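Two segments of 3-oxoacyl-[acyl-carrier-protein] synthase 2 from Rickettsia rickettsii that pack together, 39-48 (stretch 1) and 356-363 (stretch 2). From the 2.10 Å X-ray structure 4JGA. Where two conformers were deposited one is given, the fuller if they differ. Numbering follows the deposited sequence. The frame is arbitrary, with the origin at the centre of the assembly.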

ATOM      1  N   ASN A  39      -0.048  25.295 -17.824  1.00 16.92           N
ATOM      2  CA  ASN A  39      -1.191  24.792 -18.600  1.00 17.12           C
ATOM      3  C   ASN A  39      -2.488  24.670 -17.819  1.00 16.57           C
ATOM      4  O   ASN A  39      -3.567  25.000 -18.345  1.00 16.77           O
ATOM      5  CB  ASN A  39      -0.850  23.480 -19.298  1.00 16.96           C
ATOM      6  CG  ASN A  39       0.028  23.711 -20.509  1.00 18.16           C
ATOM      7  OD1 ASN A  39      -0.037  24.762 -21.133  1.00 19.19           O
ATOM      8  ND2 ASN A  39       0.846  22.751 -20.833  1.00 18.14           N
ATOM      9  N   ILE A  40      -2.383  24.243 -16.557  1.00 15.84           N
ATOM     10  CA  ILE A  40      -3.545  24.213 -15.675  1.00 15.58           C
ATOM     11  C   ILE A  40      -4.159  25.597 -15.542  1.00 16.55           C
ATOM     12  O   ILE A  40      -5.362  25.810 -15.796  1.00 16.75           O
ATOM     13  CB  ILE A  40      -3.180  23.691 -14.277  1.00 14.74           C
ATOM     14  CG1 ILE A  40      -2.919  22.173 -14.311  1.00 14.04           C
ATOM     15  CG2 ILE A  40      -4.249  24.057 -13.254  1.00 14.64           C
ATOM     16  CD1 ILE A  40      -4.130  21.300 -14.601  1.00 13.76           C
ATOM     17  N   VAL A  41      -3.328  26.553 -15.162  1.00 17.22           N
ATOM     18  CA  VAL A  41      -3.807  27.927 -14.955  1.00 18.24           C
ATOM     19  C   VAL A  41      -4.388  28.507 -16.243  1.00 19.66           C
ATOM     20  O   VAL A  41      -5.374  29.268 -16.208  1.00 20.54           O
ATOM     21  CB  VAL A  41      -2.666  28.772 -14.349  1.00 18.54           C
ATOM     22  CG1 VAL A  41      -2.910  30.251 -14.478  1.00 19.92           C
ATOM     23  CG2 VAL A  41      -2.482  28.388 -12.876  1.00 17.83           C
ATOM     24  N   ASP A  42      -3.763  28.189 -17.382  1.00 20.13           N
ATOM     25  CA  ASP A  42      -4.183  28.751 -18.661  1.00 21.44           C
ATOM     26  C   ASP A  42      -5.424  28.069 -19.223  1.00 21.06           C
ATOM     27  O   ASP A  42      -5.898  28.472 -20.255  1.00 21.73           O
ATOM     28  CB  ASP A  42      -3.051  28.678 -19.693  1.00 22.36           C
ATOM     29  CG  ASP A  42      -1.902  29.617 -19.378  1.00 23.13           C
ATOM     30  OD1 ASP A  42      -2.082  30.543 -18.566  1.00 23.62           O
ATOM     31  OD2 ASP A  42      -0.827  29.451 -19.995  1.00 23.82           O
ATOM     32  N   GLY A  43      -5.948  27.058 -18.553  1.00 19.75           N
ATOM     33  CA  GLY A  43      -7.167  26.440 -19.000  1.00 19.74           C
ATOM     34  C   GLY A  43      -6.957  25.433 -20.120  1.00 19.67           C
ATOM     35  O   GLY A  43      -7.880  25.149 -20.855  1.00 19.87           O
ATOM     36  N   VAL A  44      -5.758  24.880 -20.220  1.00 19.39           N
ATOM     37  CA  VAL A  44      -5.433  23.851 -21.208  1.00 19.74           C
ATOM     38  C   VAL A  44      -5.877  22.485 -20.697  1.00 18.91           C
ATOM     39  O   VAL A  44      -5.759  22.196 -19.501  1.00 18.09           O
ATOM     40  CB  VAL A  44      -3.914  23.816 -21.487  1.00 20.11           C
ATOM     41  CG1 VAL A  44      -3.533  22.654 -22.399  1.00 20.20           C
ATOM     42  CG2 VAL A  44      -3.458  25.134 -22.134  1.00 21.43           C
ATOM     43  N   SER A  45      -6.386  21.657 -21.599  1.00 19.20           N
ATOM     44  CA  SER A  45      -6.841  20.305 -21.283  1.00 18.63           C
ATOM     45  C   SER A  45      -5.807  19.321 -21.783  1.00 18.70           C
ATOM     46  O   SER A  45      -5.236  19.538 -22.846  1.00 19.56           O
ATOM     47  CB  SER A  45      -8.201  19.998 -21.974  1.00 19.02           C
ATOM     48  OG  SER A  45      -8.558  18.625 -21.820  1.00 18.32           O
ATOM     49  N   GLY A  46      -5.566  18.251 -21.031  1.00 17.81           N
ATOM     50  CA  GLY A  46      -4.695  17.176 -21.512  1.00 18.19           C
ATOM     51  C   GLY A  46      -5.392  15.881 -21.906  1.00 18.06           C
ATOM     52  O   GLY A  46      -4.748  14.847 -21.977  1.00 18.02           O
ATOM     53  N   ILE A  47      -6.693  15.940 -22.160  1.00 18.25           N
ATOM     54  CA  ILE A  47      -7.461  14.757 -22.485  1.00 18.48           C
ATOM     55  C   ILE A  47      -7.441  14.591 -23.993  1.00 19.98           C
ATOM     56  O   ILE A  47      -7.699  15.554 -24.725  1.00 20.41           O
ATOM     57  CB  ILE A  47      -8.931  14.867 -22.016  1.00 18.23           C
ATOM     58  CG1 ILE A  47      -9.043  15.055 -20.487  1.00 17.47           C
ATOM     59  CG2 ILE A  47      -9.724  13.659 -22.474  1.00 18.29           C
ATOM     60  CD1 ILE A  47      -8.179  14.125 -19.693  1.00 16.96           C
ATOM     61  N   LYS A  48      -7.125  13.376 -24.450  1.00 20.78           N
ATOM     62  CA  LYS A  48      -7.038  13.071 -25.898  1.00 22.31           C
ATOM     63  C   LYS A  48      -7.481  11.645 -26.231  1.00 21.61           C
ATOM     64  O   LYS A  48      -7.822  10.847 -25.337  1.00 20.03           O
ATOM     65  CB  LYS A  48      -5.657  13.384 -26.540  1.00 24.59           C
ATOM     66  CG  LYS A  48      -4.445  13.189 -25.665  1.00 25.53           C
ATOM     67  CD  LYS A  48      -3.212  13.901 -26.175  1.00 27.54           C
ATOM     68  CE  LYS A  48      -2.184  14.009 -25.051  1.00 27.91           C
ATOM     69  NZ  LYS A  48      -2.528  15.007 -23.981  1.00 27.03           N
ATOM     70  N   SER A 356     -12.113  21.698  -9.513  1.00 12.25           N
ATOM     71  CA  SER A 356     -11.576  20.397  -9.836  1.00 11.57           C
ATOM     72  C   SER A 356     -10.630  20.529 -11.003  1.00 11.69           C
ATOM     73  O   SER A 356     -11.020  20.919 -12.117  1.00 12.42           O
ATOM     74  CB  SER A 356     -12.657  19.406 -10.206  1.00 11.73           C
ATOM     75  OG  SER A 356     -12.032  18.209 -10.632  1.00 11.38           O
ATOM     76  N   THR A 357      -9.376  20.207 -10.755  1.00 11.06           N
ATOM     77  CA  THR A 357      -8.397  20.175 -11.831  1.00 11.12           C
ATOM     78  C   THR A 357      -8.489  18.896 -12.660  1.00 10.96           C
ATOM     79  O   THR A 357      -7.816  18.767 -13.665  1.00 11.06           O
ATOM     80  CB  THR A 357      -6.977  20.333 -11.266  1.00 10.68           C
ATOM     81  OG1 THR A 357      -6.821  19.509 -10.100  1.00  9.82           O
ATOM     82  CG2 THR A 357      -6.748  21.775 -10.904  1.00 11.01           C
ATOM     83  N   LYS A 358      -9.331  17.943 -12.246  1.00 10.81           N
ATOM     84  CA  LYS A 358      -9.590  16.768 -13.079  1.00 10.78           C
ATOM     85  C   LYS A 358     -10.339  17.199 -14.347  1.00 11.45           C
ATOM     86  O   LYS A 358     -10.383  16.465 -15.312  1.00 11.54           O
ATOM     87  CB  LYS A 358     -10.405  15.730 -12.334  1.00 10.54           C
ATOM     88  CG  LYS A 358      -9.709  15.109 -11.123  1.00  9.92           C
ATOM     89  CD  LYS A 358     -10.459  13.868 -10.650  1.00  9.79           C
ATOM     90  CE  LYS A 358      -9.744  13.097  -9.557  1.00  9.27           C
ATOM     91  NZ  LYS A 358      -9.526  13.928  -8.361  1.00  9.10           N
ATOM     92  N   SER A 359     -10.955  18.391 -14.298  1.00 11.93           N
ATOM     93  CA  SER A 359     -11.542  19.027 -15.477  1.00 12.78           C
ATOM     94  C   SER A 359     -10.516  19.212 -16.604  1.00 13.13           C
ATOM     95  O   SER A 359     -10.896  19.286 -17.781  1.00 13.85           O
ATOM     96  CB  SER A 359     -12.171  20.387 -15.107  1.00 13.28           C
ATOM     97  OG  SER A 359     -11.201  21.372 -14.833  1.00 13.16           O
ATOM     98  N   SER A 360      -9.230  19.282 -16.242  1.00 12.68           N
ATOM     99  CA  SER A 360      -8.166  19.457 -17.227  0.60 13.03           C
ATOM    100  C   SER A 360      -7.396  18.181 -17.537  1.00 12.74           C
ATOM    101  O   SER A 360      -7.139  17.886 -18.708  1.00 13.28           O
ATOM    102  CB  SER A 360      -7.179  20.521 -16.803  0.60 12.96           C
ATOM    103  OG  SER A 360      -5.952  20.298 -17.454  0.60 12.90           O
ATOM    104  N   ILE A 361      -7.012  17.426 -16.520  1.00 12.09           N
ATOM    105  CA  ILE A 361      -6.132  16.257 -16.738  1.00 11.84           C
ATOM    106  C   ILE A 361      -6.780  14.912 -16.538  1.00 11.70           C
ATOM    107  O   ILE A 361      -6.125  13.876 -16.693  1.00 11.49           O
ATOM    108  CB  ILE A 361      -4.862  16.319 -15.861  1.00 11.25           C
ATOM    109  CG1 ILE A 361      -5.175  16.336 -14.361  1.00 10.60           C
ATOM    110  CG2 ILE A 361      -4.029  17.538 -16.231  1.00 11.64           C
ATOM    111  CD1 ILE A 361      -3.948  16.194 -13.477  1.00 10.09           C
ATOM    112  N   GLY A 362      -8.050  14.911 -16.177  1.00 11.89           N
ATOM    113  CA  GLY A 362      -8.729  13.667 -15.909  1.00 11.97           C
ATOM    114  C   GLY A 362      -8.376  13.161 -14.523  1.00 11.45           C
ATOM    115  O   GLY A 362      -7.853  13.902 -13.648  1.00 11.26           O
ATOM    116  N   HIS A 363      -8.690  11.895 -14.316  1.00 11.47           N
ATOM    117  CA  HIS A 363      -8.581  11.273 -13.009  1.00 10.91           C
ATOM    118  C   HIS A 363      -7.374  10.321 -13.005  1.00 10.42           C
ATOM    119  O   HIS A 363      -7.423   9.238 -13.562  1.00 10.54           O
ATOM    120  CB  HIS A 363      -9.887  10.535 -12.734  1.00 11.15           C
ATOM    121  CG  HIS A 363     -10.006  10.010 -11.345  1.00 10.73           C
ATOM    122  ND1 HIS A 363      -8.951  10.000 -10.456  1.00 10.37           N
ATOM    123  CD2 HIS A 363     -11.048   9.427 -10.706  1.00 10.74           C
ATOM    124  CE1 HIS A 363      -9.353   9.470  -9.310  1.00 10.03           C
ATOM    125  NE2 HIS A 363     -10.621   9.110  -9.442  1.00 10.35           N
TER
HETATM  126  O   HOH W   1     -10.631  18.667 -20.404  1.00 12.67           O

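Residues 39-48 leave a helix, turn, and enter a strand, and along the way they pack against residues 356-363, which contain a short helical segment; the two segments are more than 300 residues apart in sequence and bury 329 Å² between them, both sides summed. At the start of stretch 1, Asn39 and Val41 stay out of the contact, and Ile40 is the helical residue that makes it. The CA-to-CB bond of Ile40 points sideways, but with both chi angles in the m well the end of the side chain swings nearer to stretch 2. Its CD1 lies 3.5 Å from Ser360 OG and 4.1 Å from Ile361 CG2, while its CG2 sits 4.1 Å from Thr357 CG2, so one isoleucine touches Thr357, Ser360 and Ile361. Thr357, whose CB points toward stretch 1, supplies an apolar methyl to this patch.

The helix then ends in a Schellman motif. Gly43 N bonds back to Ile40 O at 3.1 Å and Val44 N to Asn39 O at 2.9 Å, and Gly43 takes a positive phi of 81°, where a CB would be jammed against the carbonyl O of Asp42. Gly43 does not touch stretch 2; its turn redirects the chain into the extended segment that does. Val44 contributes through its backbone: its O accepts a hydrogen bond from Ser360 OG at 2.8 Å, while its side chain comes no nearer than 5.7 Å, from Val44 CB to Ser360 OG.

Ser45 faces Ser360, with CA atoms 4.4 Å apart. Ser45 CA approaches Ser360 O at 3.5 Å in a CA-H...O contact. Its hydroxyl is put to use on two sides: Ser45 OG donates to water 1 at 2.5 Å and accepts from Ile47 N at 3.3 Å, the latter bond nearly straight at 168°. The same water donates to Ser359 O at 2.7 Å, bridging the two stretches beside the direct contacts.

Gly46 makes the direct backbone link. Its N donates to Ser360 O at 2.8 Å with an angle of 165°, so Ser360 is held at both ends, its hydroxyl by Val44 O and its carbonyl by Gly46 N. A CB on Gly46 would point toward stretch 2, about 4.0 Å from Ser360 O, near but not overlapping. Gly46 O accepts from Lys48 NZ at 3.0 Å, a bond that folds the lysine side chain back along its own stretch.

Ile47 opens the strand and closes the contact. Its CB points sideways, yet the m,m rotamer carries the tip to the end of the helix, where CD1 is 3.5 Å from Ile361 C and 3.6 Å from Gly362 N. Gly362, the first residue to leave helical angles, has positive phi and no side chain; an ideal CB there would fall a tight 3.1 Å from Ile47 CD1 and would also be jammed against Ile361 O. Lys48 lies beyond reach of stretch 2.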